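Local coordinates for protein PTHB1 (Homo sapiens, PDB 4YD8) that is a subunit of the BBSome, a complex thought to act as a coat that sorts specific membrane proteins to the primary cilium, at residues N141-G149 with G186-F197; S202-V213 with L237-Q248. All coordinates share one frame; numbering follows the deposited sequence. Where two conformers were deposited one is given.

In the fold
In this seven-bladed beta-propeller one blade serves both contacts, and the chain meets them in series. Contact 1 comes first: strand 139-145 opens one blade, strands 155-160, 164-169 and 172-178 complete it, and the chain then returns at 186-197 to set the first strand of the next blade beside the first strand of its predecessor. Contact 2 opens only after contact 1 has closed. It bends back over residues 214-236, partly disordered, to join the third and fourth strands of that second blade. The two loops neither cross nor enclose one another. Strands 196-200 and 205-210 are sheet neighbours, and the contacts touch where Phe197 N meets Tyr209 O in a probable backbone hydrogen bond.

Contact 1 (N141-G149 with G186-F197); sequences NMTYGSFGG and GPLAYSSRTDSF
One face of the Phe147 ring receives the edge of Phe197, whose CE1 lies 3.5 Å from CZ of Phe147, while the edge of Phe147 itself points onto the face of Tyr190 with CD1 over the ring centre. Both pairs are T-shaped, the Phe147 and Phe197 planes turned by 79°. With chi1 at 172°, Tyr190 swings its ring away from its own backbone N and beneath Phe147. At its edge, in plane, Asp195 OD1 takes a very short hydrogen bond of 2.5 Å from Tyr190 OH. The same OD1 accepts Gly148 N at 2.8 Å, on the syn side but tilted out of the carboxylate plane. Replacing Tyr190 by an alanine would probably leave the Phe147 edge without its facing ring and Asp195 without its phenolic donor. At Gly145, critical for protein stability, a CB would clash with Tyr190 CD2 and with the carbonyl O of Tyr144, a likely reason for the glycine. Thr143 CG2 touches Leu188 CD2 and the edge of Phe197, and Asn141 ND2 gives Gly186 O a nearly straight bond of 3.0 Å. First strands of successive blades side by side, nearly parallel at 10°, with side chains filling the gap, are characteristic of the beta-propeller.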
loop_
_atom_site.group_PDB
_atom_site.type_symbol
_atom_site.label_atom_id
_atom_site.label_comp_id
_atom_site.label_asym_id
_atom_site.label_seq_id
_atom_site.Cartn_x
_atom_site.Cartn_y
_atom_site.Cartn_z
ATOM N N ASN A 141 6.641 -2.599 -9.778
ATOM C CA ASN A 141 5.581 -2.485 -8.765
ATOM C C ASN A 141 4.266 -2.996 -9.357
ATOM O O ASN A 141 4.228 -3.406 -10.512
ATOM C CB ASN A 141 5.451 -1.035 -8.252
ATOM C CG ASN A 141 5.281 -0.000 -9.377
ATOM O OD1 ASN A 141 4.897 -0.332 -10.495
ATOM N ND2 ASN A 141 5.556 1.275 -9.063
HETATM N N MSE A 142 3.191 -3.003 -8.570
HETATM C CA MSE A 142 1.939 -3.541 -9.075
HETATM C C MSE A 142 0.763 -2.813 -8.466
HETATM O O MSE A 142 0.917 -2.095 -7.472
HETATM C CB MSE A 142 1.816 -5.037 -8.767
HETATM C CG MSE A 142 1.846 -5.360 -7.280
HETATM SE SE MSE A 142 1.463 -7.298 -7.062
HETATM C CE MSE A 142 1.974 -7.507 -5.219
ATOM N N THR A 143 -0.406 -3.008 -9.063
ATOM C CA THR A 143 -1.658 -2.551 -8.466
ATOM C C THR A 143 -2.715 -3.607 -8.799
ATOM O O THR A 143 -2.432 -4.573 -9.508
ATOM C CB THR A 143 -2.055 -1.133 -8.983
ATOM O OG1 THR A 143 -3.169 -0.625 -8.240
ATOM C CG2 THR A 143 -2.401 -1.165 -10.492
ATOM N N TYR A 144 -3.923 -3.448 -8.280
ATOM C CA TYR A 144 -4.944 -4.462 -8.484
ATOM C C TYR A 144 -6.316 -3.848 -8.362
ATOM O O TYR A 144 -6.471 -2.751 -7.825
ATOM C CB TYR A 144 -4.802 -5.609 -7.469
ATOM C CG TYR A 144 -5.053 -5.178 -6.035
ATOM C CD1 TYR A 144 -4.024 -4.637 -5.262
ATOM C CD2 TYR A 144 -6.324 -5.284 -5.465
ATOM C CE1 TYR A 144 -4.237 -4.221 -3.949
ATOM C CE2 TYR A 144 -6.555 -4.879 -4.145
ATOM C CZ TYR A 144 -5.505 -4.341 -3.397
ATOM O OH TYR A 144 -5.712 -3.935 -2.094
ATOM N N GLY A 145 -7.323 -4.568 -8.834
ATOM C CA GLY A 145 -8.679 -4.078 -8.707
ATOM C C GLY A 145 -9.577 -4.743 -9.716
ATOM O O GLY A 145 -9.154 -5.645 -10.445
ATOM N N SER A 146 -10.827 -4.304 -9.757
ATOM C CA SER A 146 -11.835 -4.917 -10.615
ATOM C C SER A 146 -11.783 -4.333 -12.021
ATOM O O SER A 146 -12.756 -3.725 -12.468
ATOM C CB SER A 146 -13.228 -4.718 -10.014
ATOM O OG SER A 146 -13.462 -3.359 -9.669
ATOM N N PHE A 147 -10.647 -4.509 -12.694
ATOM C CA PHE A 147 -10.420 -3.935 -14.031
ATOM C C PHE A 147 -11.586 -4.275 -14.939
ATOM O O PHE A 147 -12.021 -5.419 -14.984
ATOM C CB PHE A 147 -9.140 -4.464 -14.693
ATOM C CG PHE A 147 -7.894 -4.361 -13.857
ATOM C CD1 PHE A 147 -7.806 -3.506 -12.766
ATOM C CD2 PHE A 147 -6.790 -5.135 -14.184
ATOM C CE1 PHE A 147 -6.647 -3.433 -12.012
ATOM C CE2 PHE A 147 -5.621 -5.064 -13.434
ATOM C CZ PHE A 147 -5.552 -4.208 -12.346
ATOM N N GLY A 148 -12.078 -3.296 -15.685
ATOM C CA GLY A 148 -13.134 -3.561 -16.640
ATOM C C GLY A 148 -14.504 -3.534 -15.999
ATOM O O GLY A 148 -15.503 -3.680 -16.685
ATOM N N GLY A 149 -14.555 -3.346 -14.684
ATOM C CA GLY A 149 -15.828 -3.274 -13.989
ATOM C C GLY A 149 -16.384 -4.645 -13.639
ATOM O O GLY A 149 -17.551 -4.774 -13.287
ATOM N N GLY A 186 7.313 4.971 -12.477
ATOM C CA GLY A 186 6.765 5.747 -11.377
ATOM C C GLY A 186 5.816 4.893 -10.552
ATOM O O GLY A 186 5.619 3.711 -10.833
ATOM N N PRO A 187 5.199 5.502 -9.535
ATOM C CA PRO A 187 4.189 4.791 -8.748
ATOM C C PRO A 187 3.011 4.418 -9.633
ATOM O O PRO A 187 2.786 5.059 -10.672
ATOM C CB PRO A 187 3.778 5.811 -7.656
ATOM C CG PRO A 187 4.217 7.134 -8.166
ATOM C CD PRO A 187 5.399 6.894 -9.099
ATOM N N LEU A 188 2.265 3.394 -9.231
ATOM C CA LEU A 188 1.183 2.877 -10.053
ATOM C C LEU A 188 -0.065 2.621 -9.211
ATOM O O LEU A 188 0.029 2.041 -8.133
ATOM C CB LEU A 188 1.625 1.580 -10.734
ATOM C CG LEU A 188 0.598 0.859 -11.612
ATOM C CD1 LEU A 188 0.372 1.605 -12.934
ATOM C CD2 LEU A 188 1.049 -0.579 -11.891
ATOM N N ALA A 189 -1.225 3.042 -9.701
ATOM C CA ALA A 189 -2.475 2.797 -8.973
ATOM C C ALA A 189 -3.635 2.610 -9.938
ATOM O O ALA A 189 -3.616 3.111 -11.062
ATOM C CB ALA A 189 -2.766 3.953 -7.980
ATOM N N TYR A 190 -4.627 1.844 -9.502
ATOM C CA TYR A 190 -5.848 1.639 -10.271
ATOM C C TYR A 190 -7.003 2.434 -9.670
ATOM O O TYR A 190 -7.229 2.405 -8.452
ATOM C CB TYR A 190 -6.218 0.144 -10.325
ATOM C CG TYR A 190 -7.580 -0.104 -10.953
ATOM C CD1 TYR A 190 -7.785 0.101 -12.314
ATOM C CD2 TYR A 190 -8.661 -0.523 -10.183
ATOM C CE1 TYR A 190 -9.026 -0.112 -12.899
ATOM C CE2 TYR A 190 -9.904 -0.744 -10.761
ATOM C CZ TYR A 190 -10.079 -0.534 -12.122
ATOM O OH TYR A 190 -11.312 -0.736 -12.709
ATOM N N SER A 191 -7.736 3.144 -10.519
ATOM C CA SER A 191 -8.949 3.842 -10.095
ATOM C C SER A 191 -10.180 3.067 -10.552
ATOM O O SER A 191 -10.426 2.958 -11.743
ATOM C CB SER A 191 -8.982 5.264 -10.664
ATOM O OG SER A 191 -10.283 5.814 -10.574
ATOM N N SER A 192 -10.954 2.516 -9.618
ATOM C CA SER A 192 -12.137 1.769 -10.019
ATOM C C SER A 192 -13.209 2.701 -10.576
ATOM O O SER A 192 -13.954 2.311 -11.469
ATOM C CB SER A 192 -12.707 0.950 -8.850
ATOM O OG SER A 192 -12.973 1.797 -7.753
ATOM N N ARG A 193 -13.275 3.933 -10.068
ATOM C CA ARG A 193 -14.335 4.851 -10.481
ATOM C C ARG A 193 -14.195 5.234 -11.951
ATOM O O ARG A 193 -15.194 5.376 -12.660
ATOM C CB ARG A 193 -14.340 6.110 -9.608
ATOM N N THR A 194 -12.961 5.381 -12.416
ATOM C CA THR A 194 -12.740 5.742 -13.814
ATOM C C THR A 194 -12.218 4.569 -14.636
ATOM O O THR A 194 -11.898 4.737 -15.816
ATOM C CB THR A 194 -11.748 6.902 -13.939
ATOM O OG1 THR A 194 -10.489 6.497 -13.403
ATOM C CG2 THR A 194 -12.249 8.126 -13.155
ATOM N N ASP A 195 -12.137 3.404 -14.001
ATOM C CA ASP A 195 -11.553 2.188 -14.582
ATOM C C ASP A 195 -10.273 2.542 -15.353
ATOM O O ASP A 195 -10.168 2.308 -16.559
ATOM C CB ASP A 195 -12.584 1.467 -15.469
ATOM C CG ASP A 195 -12.115 0.083 -15.932
ATOM O OD1 ASP A 195 -11.364 -0.598 -15.202
ATOM O OD2 ASP A 195 -12.494 -0.325 -17.048
ATOM N N SER A 196 -9.315 3.135 -14.639
ATOM C CA SER A 196 -8.068 3.588 -15.253
ATOM C C SER A 196 -6.852 3.297 -14.390
ATOM O O SER A 196 -6.959 3.132 -13.167
ATOM C CB SER A 196 -8.118 5.096 -15.549
ATOM O OG SER A 196 -9.204 5.423 -16.395
ATOM N N PHE A 197 -5.692 3.245 -15.039
ATOM C CA PHE A 197 -4.414 3.146 -14.348
ATOM C C PHE A 197 -3.767 4.515 -14.269
ATOM O O PHE A 197 -3.724 5.247 -15.258
ATOM C CB PHE A 197 -3.464 2.176 -15.057
ATOM C CG PHE A 197 -3.938 0.750 -15.048
ATOM C CD1 PHE A 197 -3.950 0.020 -13.873
ATOM C CD2 PHE A 197 -4.363 0.144 -16.210
ATOM C CE1 PHE A 197 -4.389 -1.296 -13.862
ATOM C CE2 PHE A 197 -4.801 -1.179 -16.207
ATOM C CZ PHE A 197 -4.816 -1.888 -15.023
HETATM O O HOH W 1 2.436 0.014 -6.618
#

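Contact 2 (S202-V213 with L237-Q248); sequences SCQQVESYKYQV and LVVDWTLNIGEQ
Gln204 lies along the backbone of Gly246 and Glu247. Its CB is 3.5 Å from Glu247 O; CG meets Gln248 NE2; CD sits 3.4 Å from Glu247 N; OE1 passes close to Gly246 C and accepts a hydrogen bond from a water that also donates to Asn244 OD1; Gln204 NE2 ends 3.4 Å from Glu247 CA. The chain beyond CG is extended (chi2 179°), which keeps the whole side chain against this backbone. Gln248 reaches the other way: its NE2 gives Ser202 O a hydrogen bond of 2.9 Å, with the acceptor in the Gln248 amide plane. Between strands 205-210 and 241-244, Val206 and Leu243 exchange both backbone bonds of an antiparallel hydrogen-bonded pair. On their face Ser208 CB sits over the five-membered ring of Trp241, a CH-pi contact, and Val206 CG1 touches the six-membered ring at CZ3, 3.9 Å away; Leu275 of the following blade covers Val206 and Leu243. Near the strand end Val239 CG2 lies over one face of Tyr209, whose OH donates to Glu207 OE1 at 2.6 Å from above the carboxylate plane. Asp240 and Trp241 together face Ser208 in a classic beta bulge, within the antiparallel third and fourth strands of a four-stranded propeller blade.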
loop_
_atom_site.group_PDB
_atom_site.type_symbol
_atom_site.label_atom_id
_atom_site.label_comp_id
_atom_site.label_asym_id
_atom_site.label_seq_id
_atom_site.Cartn_x
_atom_site.Cartn_y
_atom_site.Cartn_z
ATOM N N SER A 202 8.767 10.217 -15.574
ATOM C CA SER A 202 9.991 10.925 -15.219
ATOM C C SER A 202 9.972 12.391 -15.627
ATOM O O SER A 202 10.681 13.204 -15.038
ATOM C CB SER A 202 11.205 10.234 -15.843
ATOM O OG SER A 202 11.372 8.949 -15.279
ATOM N N CYS A 203 9.163 12.746 -16.616
ATOM C CA CYS A 203 9.077 14.157 -16.968
ATOM C C CYS A 203 7.924 14.828 -16.199
ATOM O O CYS A 203 7.407 15.876 -16.596
ATOM C CB CYS A 203 8.943 14.341 -18.493
ATOM S SG CYS A 203 7.494 13.581 -19.237
ATOM N N GLN A 204 7.559 14.209 -15.078
ATOM C CA GLN A 204 6.754 14.833 -14.024
ATOM C C GLN A 204 5.289 15.032 -14.426
ATOM O O GLN A 204 4.618 15.962 -13.968
ATOM C CB GLN A 204 7.409 16.161 -13.595
ATOM C CG GLN A 204 8.898 15.980 -13.224
ATOM C CD GLN A 204 9.625 17.253 -12.824
ATOM O OE1 GLN A 204 9.356 18.348 -13.335
ATOM N NE2 GLN A 204 10.590 17.107 -11.927
ATOM N N GLN A 205 4.798 14.125 -15.261
ATOM C CA GLN A 205 3.400 14.101 -15.674
ATOM C C GLN A 205 2.628 13.011 -14.948
ATOM O O GLN A 205 2.980 11.832 -15.046
ATOM C CB GLN A 205 3.283 13.840 -17.176
ATOM C CG GLN A 205 4.032 14.813 -18.040
ATOM C CD GLN A 205 3.103 15.799 -18.700
ATOM O OE1 GLN A 205 2.856 16.884 -18.175
ATOM N NE2 GLN A 205 2.567 15.420 -19.858
ATOM N N VAL A 206 1.569 13.392 -14.243
ATOM C CA VAL A 206 0.587 12.416 -13.801
ATOM C C VAL A 206 -0.210 11.980 -15.027
ATOM O O VAL A 206 -0.712 12.815 -15.759
ATOM C CB VAL A 206 -0.369 12.981 -12.734
ATOM C CG1 VAL A 206 -1.355 11.904 -12.284
ATOM C CG2 VAL A 206 0.416 13.478 -11.523
ATOM N N GLU A 207 -0.318 10.677 -15.249
ATOM C CA GLU A 207 -0.979 10.155 -16.440
ATOM C C GLU A 207 -2.052 9.145 -16.085
ATOM O O GLU A 207 -1.863 8.326 -15.187
ATOM C CB GLU A 207 0.047 9.501 -17.366
ATOM C CG GLU A 207 1.199 10.407 -17.712
ATOM C CD GLU A 207 2.180 9.766 -18.659
ATOM O OE1 GLU A 207 2.228 8.518 -18.711
ATOM O OE2 GLU A 207 2.899 10.512 -19.366
ATOM N N SER A 208 -3.176 9.209 -16.789
ATOM C CA SER A 208 -4.272 8.280 -16.563
ATOM C C SER A 208 -4.572 7.541 -17.864
ATOM O O SER A 208 -4.800 8.167 -18.894
ATOM C CB SER A 208 -5.520 9.012 -16.072
ATOM O OG SER A 208 -6.603 8.122 -15.849
ATOM N N TYR A 209 -4.573 6.213 -17.798
ATOM C CA TYR A 209 -4.858 5.369 -18.955
ATOM C C TYR A 209 -6.101 4.518 -18.719
ATOM O O TYR A 209 -6.148 3.756 -17.763
ATOM C CB TYR A 209 -3.680 4.437 -19.249
ATOM C CG TYR A 209 -2.410 5.149 -19.618
ATOM C CD1 TYR A 209 -1.496 5.525 -18.642
ATOM C CD2 TYR A 209 -2.121 5.452 -20.948
ATOM C CE1 TYR A 209 -0.324 6.185 -18.971
ATOM C CE2 TYR A 209 -0.945 6.119 -21.290
ATOM C CZ TYR A 209 -0.052 6.482 -20.288
ATOM O OH TYR A 209 1.121 7.139 -20.592
ATOM N N LYS A 210 -7.090 4.632 -19.599
ATOM C CA LYS A 210 -8.291 3.808 -19.512
ATOM C C LYS A 210 -7.966 2.338 -19.726
ATOM O O LYS A 210 -7.229 1.986 -20.657
ATOM C CB LYS A 210 -9.335 4.259 -20.536
ATOM C CG LYS A 210 -9.853 5.671 -20.327
ATOM C CD LYS A 210 -11.376 5.717 -20.396
ATOM C CE LYS A 210 -12.019 5.480 -19.024
ATOM N NZ LYS A 210 -11.926 4.073 -18.509
ATOM N N TYR A 211 -8.513 1.476 -18.868
ATOM C CA TYR A 211 -8.278 0.041 -18.987
ATOM C C TYR A 211 -8.652 -0.520 -20.363
ATOM O O TYR A 211 -7.895 -1.302 -20.949
ATOM C CB TYR A 211 -9.056 -0.731 -17.921
ATOM C CG TYR A 211 -8.857 -2.222 -18.045
ATOM C CD1 TYR A 211 -7.652 -2.805 -17.678
ATOM C CD2 TYR A 211 -9.861 -3.042 -18.532
ATOM C CE1 TYR A 211 -7.452 -4.157 -17.785
ATOM C CE2 TYR A 211 -9.667 -4.411 -18.642
ATOM C CZ TYR A 211 -8.456 -4.959 -18.262
ATOM O OH TYR A 211 -8.239 -6.309 -18.364
ATOM N N GLN A 212 -9.816 -0.135 -20.876
ATOM C CA GLN A 212 -10.263 -0.690 -22.154
ATOM C C GLN A 212 -9.406 -0.192 -23.312
ATOM O O GLN A 212 -9.169 -0.929 -24.266
ATOM C CB GLN A 212 -11.737 -0.373 -22.409
ATOM C CG GLN A 212 -12.694 -1.017 -21.395
ATOM C CD GLN A 212 -12.687 -2.547 -21.424
ATOM O OE1 GLN A 212 -12.210 -3.170 -22.377
ATOM N NE2 GLN A 212 -13.227 -3.156 -20.373
ATOM N N VAL A 213 -8.924 1.045 -23.218
ATOM C CA VAL A 213 -8.003 1.570 -24.216
ATOM C C VAL A 213 -6.713 0.754 -24.191
ATOM O O VAL A 213 -6.189 0.381 -25.235
ATOM C CB VAL A 213 -7.699 3.063 -23.985
ATOM C CG1 VAL A 213 -6.489 3.502 -24.801
ATOM C CG2 VAL A 213 -8.912 3.896 -24.333
ATOM N N LEU A 237 -1.406 3.068 -27.914
ATOM C CA LEU A 237 -1.859 3.382 -26.567
ATOM C C LEU A 237 -1.820 4.890 -26.322
ATOM O O LEU A 237 -0.754 5.503 -26.358
ATOM C CB LEU A 237 -1.005 2.654 -25.530
ATOM C CG LEU A 237 -1.329 2.970 -24.071
ATOM C CD1 LEU A 237 -2.778 2.639 -23.745
ATOM C CD2 LEU A 237 -0.386 2.212 -23.158
ATOM N N VAL A 238 -2.984 5.485 -26.074
ATOM C CA VAL A 238 -3.049 6.920 -25.841
ATOM C C VAL A 238 -3.482 7.233 -24.404
ATOM O O VAL A 238 -4.329 6.557 -23.819
ATOM C CB VAL A 238 -3.999 7.613 -26.851
ATOM C CG1 VAL A 238 -5.437 7.162 -26.652
ATOM C CG2 VAL A 238 -3.878 9.131 -26.759
ATOM N N VAL A 239 -2.867 8.253 -23.830
ATOM C CA VAL A 239 -3.203 8.663 -22.476
ATOM C C VAL A 239 -4.608 9.273 -22.489
ATOM O O VAL A 239 -5.032 9.837 -23.499
ATOM C CB VAL A 239 -2.154 9.658 -21.934
ATOM C CG1 VAL A 239 -2.381 11.052 -22.506
ATOM C CG2 VAL A 239 -2.168 9.683 -20.441
ATOM N N ASP A 240 -5.346 9.124 -21.395
ATOM C CA ASP A 240 -6.676 9.720 -21.290
ATOM C C ASP A 240 -6.558 11.190 -20.890
ATOM O O ASP A 240 -7.116 12.083 -21.541
ATOM C CB ASP A 240 -7.533 8.953 -20.274
ATOM C CG ASP A 240 -9.001 9.325 -20.350
ATOM O OD1 ASP A 240 -9.513 9.485 -21.474
ATOM O OD2 ASP A 240 -9.645 9.447 -19.288
ATOM N N TRP A 241 -5.819 11.439 -19.815
ATOM C CA TRP A 241 -5.462 12.800 -19.451
ATOM C C TRP A 241 -4.089 12.829 -18.788
ATOM O O TRP A 241 -3.574 11.810 -18.349
ATOM C CB TRP A 241 -6.524 13.438 -18.528
ATOM C CG TRP A 241 -6.857 12.693 -17.240
ATOM C CD1 TRP A 241 -7.969 11.933 -16.997
ATOM C CD2 TRP A 241 -6.099 12.689 -16.018
ATOM N NE1 TRP A 241 -7.937 11.445 -15.717
ATOM C CE2 TRP A 241 -6.808 11.901 -15.092
ATOM C CE3 TRP A 241 -4.887 13.266 -15.626
ATOM C CZ2 TRP A 241 -6.341 11.659 -13.800
ATOM C CZ3 TRP A 241 -4.426 13.036 -14.339
ATOM C CH2 TRP A 241 -5.156 12.237 -13.438
ATOM N N THR A 242 -3.500 14.016 -18.735
ATOM C CA THR A 242 -2.202 14.180 -18.113
ATOM C C THR A 242 -2.174 15.500 -17.332
ATOM O O THR A 242 -2.911 16.436 -17.649
ATOM C CB THR A 242 -1.070 14.118 -19.177
ATOM O OG1 THR A 242 0.204 13.984 -18.538
ATOM C CG2 THR A 242 -1.086 15.347 -20.075
ATOM N N LEU A 243 -1.353 15.549 -16.286
ATOM C CA LEU A 243 -1.211 16.753 -15.465
ATOM C C LEU A 243 0.261 16.924 -15.120
ATOM O O LEU A 243 0.874 16.042 -14.516
ATOM C CB LEU A 243 -2.053 16.672 -14.177
ATOM C CG LEU A 243 -1.908 17.859 -13.212
ATOM C CD1 LEU A 243 -2.604 19.108 -13.745
ATOM C CD2 LEU A 243 -2.410 17.523 -11.811
ATOM N N ASN A 244 0.849 18.050 -15.506
ATOM C CA ASN A 244 2.219 18.292 -15.096
ATOM C C ASN A 244 2.256 18.845 -13.689
ATOM O O ASN A 244 1.720 19.922 -13.435
ATOM C CB ASN A 244 2.932 19.253 -16.040
ATOM C CG ASN A 244 4.428 19.231 -15.836
ATOM O OD1 ASN A 244 4.923 19.651 -14.795
ATOM N ND2 ASN A 244 5.153 18.700 -16.810
ATOM N N ILE A 245 2.891 18.115 -12.774
ATOM C CA ILE A 245 2.974 18.560 -11.384
ATOM C C ILE A 245 4.326 19.180 -11.031
ATOM O O ILE A 245 4.553 19.581 -9.886
ATOM C CB ILE A 245 2.696 17.404 -10.414
ATOM C CG1 ILE A 245 3.637 16.230 -10.692
ATOM C CG2 ILE A 245 1.254 16.945 -10.557
ATOM C CD1 ILE A 245 3.620 15.178 -9.600
ATOM N N GLY A 246 5.233 19.214 -12.003
ATOM C CA GLY A 246 6.482 19.945 -11.866
ATOM C C GLY A 246 7.498 19.393 -10.883
ATOM O O GLY A 246 8.436 20.096 -10.508
ATOM N N GLU A 247 7.332 18.138 -10.490
ATOM C CA GLU A 247 8.252 17.490 -9.557
ATOM C C GLU A 247 8.094 15.990 -9.662
ATOM O O GLU A 247 7.101 15.515 -10.206
ATOM C CB GLU A 247 7.975 17.943 -8.110
ATOM C CG GLU A 247 6.618 17.495 -7.601
ATOM C CD GLU A 247 6.232 18.204 -6.312
ATOM O OE1 GLU A 247 5.941 19.426 -6.358
ATOM O OE2 GLU A 247 6.250 17.546 -5.250
ATOM N N GLN A 248 9.051 15.242 -9.123
ATOM C CA GLN A 248 8.946 13.784 -9.110
ATOM C C GLN A 248 7.940 13.334 -8.052
ATOM O O GLN A 248 7.844 13.935 -6.975
ATOM C CB GLN A 248 10.311 13.135 -8.855
ATOM C CG GLN A 248 11.374 13.473 -9.899
ATOM C CD GLN A 248 11.040 12.948 -11.296
ATOM O OE1 GLN A 248 10.489 11.853 -11.458
ATOM N NE2 GLN A 248 11.397 13.724 -12.313
HETATM O O HOH W 2 11.060 9.041 -12.518
HETATM O O HOH W 3 7.709 19.387 -15.471
HETATM O O HOH W 4 2.243 13.007 -20.266
HETATM O O HOH W 5 -8.909 8.155 -17.193
HETATM O O HOH W 6 -6.751 6.008 -22.173
#